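Long-range contact in NAD-dependent aldehyde dehydrogenase (Burkholderia multivorans, PDB 5UJU), which probably oxidises aldehydes to carboxylic acids with NAD+ as the electron acceptor: residues 393-398 / 426-431. Numbering follows the deposited sequence.
Sequences RSVELI and LQHPAF
Val-395, on the last turn of a short helix, and His-428, in an irregular loop, mark the closest backbone approach of residues 393-398 and 426-431, their CA atoms 6.9 Å apart. No hydrogen bond joins the two segments; side-chain packing makes the contact. Val-395 sets CG1 over one face of the His-428 imidazole: this methyl is 3.8 Å from the ring centroid and 23° off the normal, a CH-pi contact displaced toward the rim. The nearest ring atom to it is CD2, at 3.5 Å, while CB of the valine approaches NE2. Phe-431 CD2 lies above the opposite face, again offset toward the rim, sandwiching the imidazole. A bond within the loop fixes the ring's rotation: Ala-430 N donates to His-428 ND1 across 3.1 Å, nearly in the ring plane and fairly straight (163°). CG of His-428 stands anti to the backbone N (chi1 -162°), and the ring's turn about CB-CG puts CD2 and NE2 next to the valine. Val-395 CG1 also touches Pro-429, its CD 3.8 Å away, and thus spans two consecutive loop residues. A second, smaller apolar contact lies beside this one, where Ile-398 CD1 meets Leu-426 CD1 at 3.8 Å. The Ser-394 hydroxyl is hydrogen-bonded outside the two segments, to Asp-390 O and Leu-387 O. Pro-391, at the start of helix 391-398, adds to the surface met by Leu-426 and Pro-429. This is plain packing, with the Ile-398 side chain about 12 Å from the bound sodium ion. It sets the loop joining strand 418-421, outermost of its seven-stranded mixed sheet within this chain, to its antiparallel neighbour 440-445 against helix 391-398, whose Leu-397 rests on helices 373-388 and 332-344.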
loop_
_atom_site.group_PDB
_atom_site.type_symbol
_atom_site.label_atom_id
_atom_site.label_comp_id
_atom_site.label_asym_id
_atom_site.label_seq_id
_atom_site.Cartn_x
_atom_site.Cartn_y
_atom_site.Cartn_z
ATOM N N ARG A 393 9.011 -4.050 46.023
ATOM C CA ARG A 393 8.173 -5.041 45.358
ATOM C C ARG A 393 7.652 -4.566 44.006
ATOM O O ARG A 393 7.166 -5.391 43.224
ATOM C CB ARG A 393 6.985 -5.427 46.250
ATOM C CG ARG A 393 7.381 -6.220 47.487
ATOM C CD ARG A 393 6.175 -6.796 48.229
ATOM N NE ARG A 393 5.413 -5.783 48.961
ATOM C CZ ARG A 393 4.282 -5.232 48.521
ATOM N NH1 ARG A 393 3.775 -5.597 47.350
ATOM N NH2 ARG A 393 3.650 -4.318 49.256
ATOM N N SER A 394 7.779 -3.277 43.684
ATOM C CA SER A 394 7.146 -2.751 42.483
ATOM C C SER A 394 8.099 -2.272 41.397
ATOM O O SER A 394 7.663 -2.157 40.252
ATOM C CB SER A 394 6.242 -1.561 42.836
ATOM O OG SER A 394 5.492 -1.837 44.023
ATOM N N VAL A 395 9.367 -1.983 41.712
ATOM C CA VAL A 395 10.205 -1.268 40.743
ATOM C C VAL A 395 10.417 -2.084 39.480
ATOM O O VAL A 395 10.492 -1.530 38.381
ATOM C CB VAL A 395 11.555 -0.838 41.354
ATOM C CG1 VAL A 395 11.350 0.318 42.324
ATOM C CG2 VAL A 395 12.273 -2.013 41.998
ATOM N N GLU A 396 10.515 -3.403 39.603
ATOM C CA GLU A 396 10.723 -4.190 38.398
ATOM C C GLU A 396 9.467 -4.272 37.549
ATOM O O GLU A 396 9.560 -4.581 36.354
ATOM C CB GLU A 396 11.227 -5.579 38.772
ATOM C CG GLU A 396 12.569 -5.549 39.519
ATOM C CD GLU A 396 13.652 -4.692 38.820
ATOM O OE1 GLU A 396 13.701 -4.654 37.572
ATOM O OE2 GLU A 396 14.490 -4.087 39.526
ATOM N N LEU A 397 8.306 -3.959 38.121
ATOM C CA LEU A 397 7.048 -3.958 37.385
ATOM C C LEU A 397 6.758 -2.598 36.761
ATOM O O LEU A 397 6.457 -2.513 35.568
ATOM C CB LEU A 397 5.895 -4.378 38.322
ATOM C CG LEU A 397 4.452 -4.180 37.829
ATOM C CD1 LEU A 397 4.196 -4.906 36.544
ATOM C CD2 LEU A 397 3.463 -4.670 38.891
ATOM N N ILE A 398 6.852 -1.520 37.539
ATOM C CA ILE A 398 6.406 -0.229 37.028
ATOM C C ILE A 398 7.514 0.548 36.320
ATOM O O ILE A 398 7.206 1.449 35.527
ATOM C CB ILE A 398 5.771 0.617 38.146
ATOM C CG1 ILE A 398 6.813 1.036 39.179
ATOM C CG2 ILE A 398 4.638 -0.190 38.829
ATOM C CD1 ILE A 398 6.218 1.789 40.371
ATOM N N LEU A 426 7.698 7.119 44.626
ATOM C CA LEU A 426 8.460 6.078 45.296
ATOM C C LEU A 426 9.949 6.426 45.260
ATOM O O LEU A 426 10.437 7.043 44.309
ATOM C CB LEU A 426 8.232 4.712 44.628
ATOM C CG LEU A 426 6.818 4.130 44.477
ATOM C CD1 LEU A 426 6.893 2.694 44.014
ATOM C CD2 LEU A 426 6.026 4.241 45.796
ATOM N N GLN A 427 10.666 6.026 46.308
ATOM C CA GLN A 427 12.121 6.113 46.343
ATOM C C GLN A 427 12.644 4.769 45.867
ATOM O O GLN A 427 12.413 3.743 46.514
ATOM C CB GLN A 427 12.647 6.458 47.739
ATOM C CG GLN A 427 14.180 6.570 47.808
ATOM C CD GLN A 427 14.737 7.739 47.024
ATOM O OE1 GLN A 427 13.996 8.613 46.588
ATOM N NE2 GLN A 427 16.055 7.744 46.812
ATOM N N HIS A 428 13.291 4.772 44.711
ATOM C CA HIS A 428 13.843 3.539 44.160
ATOM C C HIS A 428 14.947 3.034 45.077
ATOM O O HIS A 428 15.861 3.796 45.411
ATOM C CB HIS A 428 14.385 3.774 42.748
ATOM C CG HIS A 428 14.582 2.511 41.964
ATOM N ND1 HIS A 428 15.480 1.536 42.336
ATOM C CD2 HIS A 428 13.985 2.060 40.837
ATOM C CE1 HIS A 428 15.426 0.536 41.473
ATOM N NE2 HIS A 428 14.531 0.834 40.550
ATOM N N PRO A 429 14.919 1.767 45.487
ATOM C CA PRO A 429 15.928 1.291 46.449
ATOM C C PRO A 429 17.350 1.300 45.903
ATOM O O PRO A 429 18.296 1.355 46.699
ATOM C CB PRO A 429 15.469 -0.137 46.766
ATOM C CG PRO A 429 14.056 -0.220 46.266
ATOM C CD PRO A 429 13.966 0.713 45.112
ATOM N N ALA A 430 17.532 1.245 44.583
ATOM C CA ALA A 430 18.862 1.157 43.985
ATOM C C ALA A 430 19.288 2.396 43.214
ATOM O O ALA A 430 20.487 2.559 42.961
ATOM C CB ALA A 430 18.934 -0.042 43.030
ATOM N N PHE A 431 18.357 3.281 42.861
ATOM C CA PHE A 431 18.647 4.468 42.056
ATOM C C PHE A 431 18.077 5.679 42.778
ATOM O O PHE A 431 16.904 6.030 42.589
ATOM C CB PHE A 431 18.065 4.353 40.647
ATOM C CG PHE A 431 18.705 3.292 39.807
ATOM C CD1 PHE A 431 19.950 3.510 39.224
ATOM C CD2 PHE A 431 18.070 2.083 39.581
ATOM C CE1 PHE A 431 20.555 2.534 38.435
ATOM C CE2 PHE A 431 18.673 1.102 38.794
ATOM C CZ PHE A 431 19.917 1.333 38.220
#